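Local coordinates for L-lysine 6-monooxygenase involved in desferrioxamine biosynthesis (Erwinia amylovora CFBP1430, PDB 5O8P), which catalyses the FAD- and NADPH-dependent N-hydroxylation of an amine, probably cadaverine, in the biosynthesis of the siderophore desferrioxamine, at residues Pro18-Ser27 and Leu396-Leu407. Residues are numbered along the deposited sequence; the frame is centred on the assembly and turned at random.
With FAD (flavin-adenine dinucleotide), chain C.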
loop_
_atom_site.group_PDB
_atom_site.type_symbol
_atom_site.label_atom_id
_atom_site.label_comp_id
_atom_site.label_asym_id
_atom_site.label_seq_id
_atom_site.Cartn_x
_atom_site.Cartn_y
_atom_site.Cartn_z
ATOM N N PRO B 18 29.711 -9.015 -4.195
ATOM C CA PRO B 18 29.000 -8.009 -4.992
ATOM C C PRO B 18 29.703 -6.662 -5.040
ATOM O O PRO B 18 29.578 -5.957 -6.050
ATOM C CB PRO B 18 27.642 -7.879 -4.294
ATOM C CG PRO B 18 27.541 -9.056 -3.379
ATOM C CD PRO B 18 28.939 -9.424 -3.010
ATOM N N PHE B 19 30.450 -6.326 -3.991
ATOM C CA PHE B 19 31.228 -5.083 -3.997
ATOM C C PHE B 19 32.377 -5.061 -5.021
ATOM O O PHE B 19 32.408 -4.170 -5.866
ATOM C CB PHE B 19 31.731 -4.739 -2.587
ATOM C CG PHE B 19 30.632 -4.574 -1.590
ATOM C CD1 PHE B 19 29.485 -3.820 -1.894
ATOM C CD2 PHE B 19 30.730 -5.129 -0.341
ATOM C CE1 PHE B 19 28.466 -3.666 -0.987
ATOM C CE2 PHE B 19 29.701 -4.961 0.579
ATOM C CZ PHE B 19 28.572 -4.250 0.241
ATOM N N ASN B 20 33.296 -6.026 -4.974
ATOM C CA ASN B 20 34.371 -6.081 -5.987
ATOM C C ASN B 20 33.867 -6.448 -7.368
ATOM O O ASN B 20 34.472 -6.044 -8.348
ATOM C CB ASN B 20 35.512 -7.016 -5.595
ATOM C CG ASN B 20 36.599 -6.332 -4.779
ATOM O OD1 ASN B 20 36.565 -5.136 -4.564
ATOM N ND2 ASN B 20 37.570 -7.102 -4.316
ATOM N N LEU B 21 32.768 -7.189 -7.464
ATOM C CA LEU B 21 32.146 -7.446 -8.767
ATOM C C LEU B 21 31.644 -6.129 -9.351
ATOM O O LEU B 21 31.711 -5.907 -10.560
ATOM C CB LEU B 21 30.997 -8.451 -8.649
ATOM C CG LEU B 21 30.300 -8.834 -9.960
ATOM C CD1 LEU B 21 31.285 -9.469 -10.931
ATOM C CD2 LEU B 21 29.113 -9.773 -9.726
ATOM N N GLY B 22 31.135 -5.255 -8.484
ATOM C CA GLY B 22 30.771 -3.895 -8.873
ATOM C C GLY B 22 31.965 -3.138 -9.391
ATOM O O GLY B 22 31.955 -2.673 -10.532
ATOM N N LEU B 23 33.009 -3.044 -8.570
ATOM C CA LEU B 23 34.260 -2.385 -8.986
ATOM C C LEU B 23 34.742 -2.899 -10.340
ATOM O O LEU B 23 35.206 -2.119 -11.178
ATOM C CB LEU B 23 35.365 -2.579 -7.944
ATOM C CG LEU B 23 36.659 -1.779 -8.124
ATOM C CD1 LEU B 23 36.387 -0.320 -8.401
ATOM C CD2 LEU B 23 37.533 -1.925 -6.892
ATOM N N ALA B 24 34.608 -4.208 -10.557
ATOM C CA ALA B 24 35.028 -4.827 -11.806
ATOM C C ALA B 24 34.236 -4.328 -13.002
ATOM O O ALA B 24 34.836 -4.015 -14.036
ATOM C CB ALA B 24 34.933 -6.337 -11.709
ATOM N N CYS B 25 32.912 -4.250 -12.875
ATOM C CA CYS B 25 32.087 -3.718 -13.966
ATOM C C CYS B 25 32.370 -2.246 -14.220
ATOM O O CYS B 25 32.336 -1.781 -15.347
ATOM C CB CYS B 25 30.605 -3.860 -13.660
ATOM S SG CYS B 25 30.031 -5.521 -13.308
ATOM N N LEU B 26 32.618 -1.505 -13.154
ATOM C CA LEU B 26 32.904 -0.090 -13.282
ATOM C C LEU B 26 34.287 0.151 -13.848
ATOM O O LEU B 26 34.451 1.095 -14.610
ATOM C CB LEU B 26 32.716 0.639 -11.949
ATOM C CG LEU B 26 31.259 0.735 -11.476
ATOM C CD1 LEU B 26 31.185 1.348 -10.083
ATOM C CD2 LEU B 26 30.415 1.540 -12.450
ATOM N N SER B 27 35.269 -0.694 -13.496
ATOM C CA SER B 27 36.661 -0.508 -13.970
ATOM C C SER B 27 36.927 -1.006 -15.382
ATOM O O SER B 27 37.780 -0.443 -16.048
ATOM C CB SER B 27 37.683 -1.118 -13.007
ATOM O OG SER B 27 37.406 -2.448 -12.677
ATOM N N LEU B 396 24.431 -2.527 -0.293
ATOM C CA LEU B 396 24.615 -2.556 -1.752
ATOM C C LEU B 396 24.347 -1.186 -2.381
ATOM O O LEU B 396 24.937 -0.848 -3.411
ATOM C CB LEU B 396 23.711 -3.604 -2.414
ATOM C CG LEU B 396 23.990 -5.079 -2.126
ATOM C CD1 LEU B 396 22.998 -5.969 -2.865
ATOM C CD2 LEU B 396 25.418 -5.454 -2.482
ATOM N N GLY B 397 23.459 -0.411 -1.759
ATOM C CA GLY B 397 23.145 0.954 -2.166
ATOM C C GLY B 397 24.282 1.951 -2.129
ATOM O O GLY B 397 24.213 2.958 -2.826
ATOM N N MET B 398 25.317 1.699 -1.330
ATOM C CA MET B 398 26.504 2.569 -1.322
ATOM C C MET B 398 27.756 1.905 -1.903
ATOM O O MET B 398 28.881 2.354 -1.657
ATOM C CB MET B 398 26.737 3.105 0.090
ATOM C CG MET B 398 25.619 4.032 0.538
ATOM S SD MET B 398 25.465 5.548 -0.447
ATOM C CE MET B 398 26.772 6.577 0.262
ATOM N N ALA B 399 27.538 0.871 -2.719
ATOM C CA ALA B 399 28.614 0.131 -3.354
ATOM C C ALA B 399 29.196 0.954 -4.481
ATOM O O ALA B 399 30.414 1.090 -4.579
ATOM C CB ALA B 399 28.108 -1.201 -3.878
ATOM N N CYS B 400 28.332 1.506 -5.332
ATOM C CA CYS B 400 28.785 2.412 -6.404
ATOM C C CYS B 400 29.451 3.690 -5.879
ATOM O O CYS B 400 30.418 4.146 -6.482
ATOM C CB CYS B 400 27.645 2.792 -7.330
ATOM S SG CYS B 400 27.222 1.518 -8.512
ATOM N N TYR B 401 28.946 4.259 -4.773
ATOM C CA TYR B 401 29.606 5.414 -4.162
ATOM C C TYR B 401 31.057 5.045 -3.827
ATOM O O TYR B 401 31.993 5.701 -4.303
ATOM C CB TYR B 401 28.879 5.949 -2.899
ATOM C CG TYR B 401 29.678 7.035 -2.192
ATOM C CD1 TYR B 401 29.773 8.317 -2.732
ATOM C CD2 TYR B 401 30.391 6.768 -1.017
ATOM C CE1 TYR B 401 30.560 9.294 -2.134
ATOM C CE2 TYR B 401 31.151 7.751 -0.391
ATOM C CZ TYR B 401 31.229 9.019 -0.962
ATOM O OH TYR B 401 31.977 10.033 -0.405
ATOM N N ARG B 402 31.230 3.984 -3.038
ATOM C CA ARG B 402 32.566 3.582 -2.581
ATOM C C ARG B 402 33.481 3.224 -3.773
ATOM O O ARG B 402 34.609 3.722 -3.875
ATOM C CB ARG B 402 32.488 2.420 -1.573
ATOM C CG ARG B 402 33.787 2.146 -0.815
ATOM C CD ARG B 402 33.716 0.997 0.176
ATOM N NE ARG B 402 32.839 -0.078 -0.294
ATOM C CZ ARG B 402 31.808 -0.606 0.366
ATOM N NH1 ARG B 402 31.511 -0.252 1.616
ATOM N NH2 ARG B 402 31.090 -1.558 -0.221
ATOM N N ASN B 403 32.966 2.412 -4.691
ATOM C CA ASN B 403 33.701 2.065 -5.908
ATOM C C ASN B 403 34.125 3.300 -6.717
ATOM O O ASN B 403 35.239 3.346 -7.255
ATOM C CB ASN B 403 32.879 1.100 -6.787
ATOM C CG ASN B 403 32.815 -0.309 -6.215
ATOM O OD1 ASN B 403 33.776 -0.790 -5.623
ATOM N ND2 ASN B 403 31.682 -0.977 -6.397
ATOM N N SER B 404 33.256 4.305 -6.773
ATOM C CA SER B 404 33.576 5.549 -7.472
ATOM C C SER B 404 34.708 6.349 -6.839
ATOM O O SER B 404 35.445 7.017 -7.583
ATOM C CB SER B 404 32.339 6.431 -7.617
ATOM O OG SER B 404 31.434 5.837 -8.519
ATOM N N VAL B 405 34.848 6.295 -5.507
ATOM C CA VAL B 405 35.958 7.020 -4.838
ATOM C C VAL B 405 37.235 6.179 -4.894
ATOM O O VAL B 405 38.342 6.722 -4.908
ATOM C CB VAL B 405 35.653 7.547 -3.379
ATOM C CG1 VAL B 405 34.159 7.750 -3.121
ATOM C CG2 VAL B 405 36.255 6.679 -2.288
ATOM N N LEU B 406 37.082 4.856 -4.902
ATOM C CA LEU B 406 38.215 3.980 -5.112
ATOM C C LEU B 406 38.790 4.253 -6.477
ATOM O O LEU B 406 40.000 4.448 -6.599
ATOM C CB LEU B 406 37.818 2.510 -5.001
ATOM C CG LEU B 406 37.448 1.981 -3.623
ATOM C CD1 LEU B 406 37.074 0.512 -3.759
ATOM C CD2 LEU B 406 38.567 2.188 -2.629
ATOM N N LEU B 407 37.937 4.296 -7.499
ATOM C CA LEU B 407 38.423 4.578 -8.853
ATOM C C LEU B 407 39.072 5.947 -8.961
ATOM O O LEU B 407 40.024 6.109 -9.701
ATOM C CB LEU B 407 37.324 4.383 -9.907
ATOM C CG LEU B 407 37.062 2.900 -10.198
ATOM C CD1 LEU B 407 35.859 2.694 -11.093
ATOM C CD2 LEU B 407 38.285 2.238 -10.821
HETATM P PA FAD C . 31.155 -11.791 -0.138
HETATM O O1A FAD C . 30.070 -12.710 -0.668
HETATM O O2A FAD C . 31.655 -11.975 1.275
HETATM O O5B FAD C . 32.381 -11.936 -1.179
HETATM C C5B FAD C . 33.689 -12.331 -0.779
HETATM C C4B FAD C . 34.371 -13.248 -1.787
HETATM O O4B FAD C . 35.787 -13.244 -1.548
HETATM C C3B FAD C . 33.919 -14.699 -1.660
HETATM O O3B FAD C . 33.619 -15.205 -2.968
HETATM C C2B FAD C . 35.088 -15.408 -0.977
HETATM O O2B FAD C . 35.244 -16.780 -1.354
HETATM C C1B FAD C . 36.275 -14.589 -1.448
HETATM N N9A FAD C . 37.516 -14.703 -0.634
HETATM C C8A FAD C . 37.672 -14.566 0.699
HETATM N N7A FAD C . 38.979 -14.742 1.045
HETATM C C5A FAD C . 39.676 -14.996 -0.083
HETATM C C6A FAD C . 41.090 -15.280 -0.455
HETATM N N6A FAD C . 42.065 -15.332 0.484
HETATM N N1A FAD C . 41.378 -15.484 -1.768
HETATM C C2A FAD C . 40.427 -15.441 -2.726
HETATM N N3A FAD C . 39.130 -15.197 -2.456
HETATM C C4A FAD C . 38.702 -14.967 -1.184
HETATM N N1 FAD C . 22.825 -6.072 1.649
HETATM C C2 FAD C . 21.986 -5.286 0.923
HETATM O O2 FAD C . 22.311 -4.092 0.737
HETATM N N3 FAD C . 20.832 -5.754 0.397
HETATM C C4 FAD C . 20.438 -7.029 0.566
HETATM O O4 FAD C . 19.366 -7.435 0.076
HETATM C C4X FAD C . 21.299 -7.952 1.348
HETATM N N5 FAD C . 20.962 -9.244 1.551
HETATM C C5X FAD C . 21.768 -10.059 2.271
HETATM C C6 FAD C . 21.368 -11.381 2.450
HETATM C C7 FAD C . 22.146 -12.278 3.178
HETATM C C7M FAD C . 21.689 -13.705 3.361
HETATM C C8 FAD C . 23.430 -11.806 3.773
HETATM C C8M FAD C . 24.289 -12.756 4.564
HETATM C C9 FAD C . 23.838 -10.483 3.603
HETATM C C9A FAD C . 23.063 -9.566 2.869
HETATM N N10 FAD C . 23.443 -8.196 2.662
HETATM C C10 FAD C . 22.559 -7.379 1.903
HETATM C "C1'" FAD C . 24.697 -7.593 3.190
HETATM C "C2'" FAD C . 25.851 -7.619 2.160
HETATM O "O2'" FAD C . 25.387 -7.164 0.872
HETATM C "C3'" FAD C . 26.520 -8.999 2.009
HETATM O "O3'" FAD C . 27.085 -9.422 3.260
HETATM C "C4'" FAD C . 27.622 -9.028 0.942
HETATM O "O4'" FAD C . 27.763 -10.361 0.438
HETATM C "C5'" FAD C . 28.975 -8.560 1.473
HETATM O "O5'" FAD C . 29.776 -8.112 0.378
HETATM P P FAD C . 31.178 -8.814 0.055
HETATM O O1P FAD C . 31.746 -8.170 -1.193
HETATM O O2P FAD C . 31.930 -8.733 1.353
HETATM O O3P FAD C . 30.575 -10.280 -0.320
#
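At the FAD site, Phe19 and Leu396 touch where the first turn of helix 18-27 meets the 3-10 turn that leads into helix 399-407, Phe19 CE1 lying 3.8 Å from Leu396 CD2. The backbone N of Leu396 gives a nearly straight hydrogen bond to the flavin O2 (2.8 Å, 170°). Arg402, its chain bent at chi3, stands its guanidinium nearly upright on one face of the Phe19 ring, the planes 79° apart and NH2 over the ring centre, a cation-pi pair with CZ 4.5 Å from the centroid; NH1 of the same group forms a salt bridge with Glu385. Ala399 meets the ring's edge with its small methyl, CB to Phe19 CD1 3.6 Å. Helix 18-27 follows strand 8-14 as the first helix of the Rossmann-type dinucleotide-binding fold, its N-terminal turn beside the pyrophosphate, and helix 399-407 packs on it at 54°. Asn403 is the knob between them, filling the hole formed by Phe19, Gly22, Leu23 and Leu26; Gly22, lacking a side chain, lets the amide come close. Asn403 ND2 is held only weakly, by Phe19 O (3.3 Å); its OD1 accepts from Gln382, the stronger partner. Farther along, branched leucines suit the apolar interface: Leu23 CD1 packs on Leu407 CG (3.7 Å).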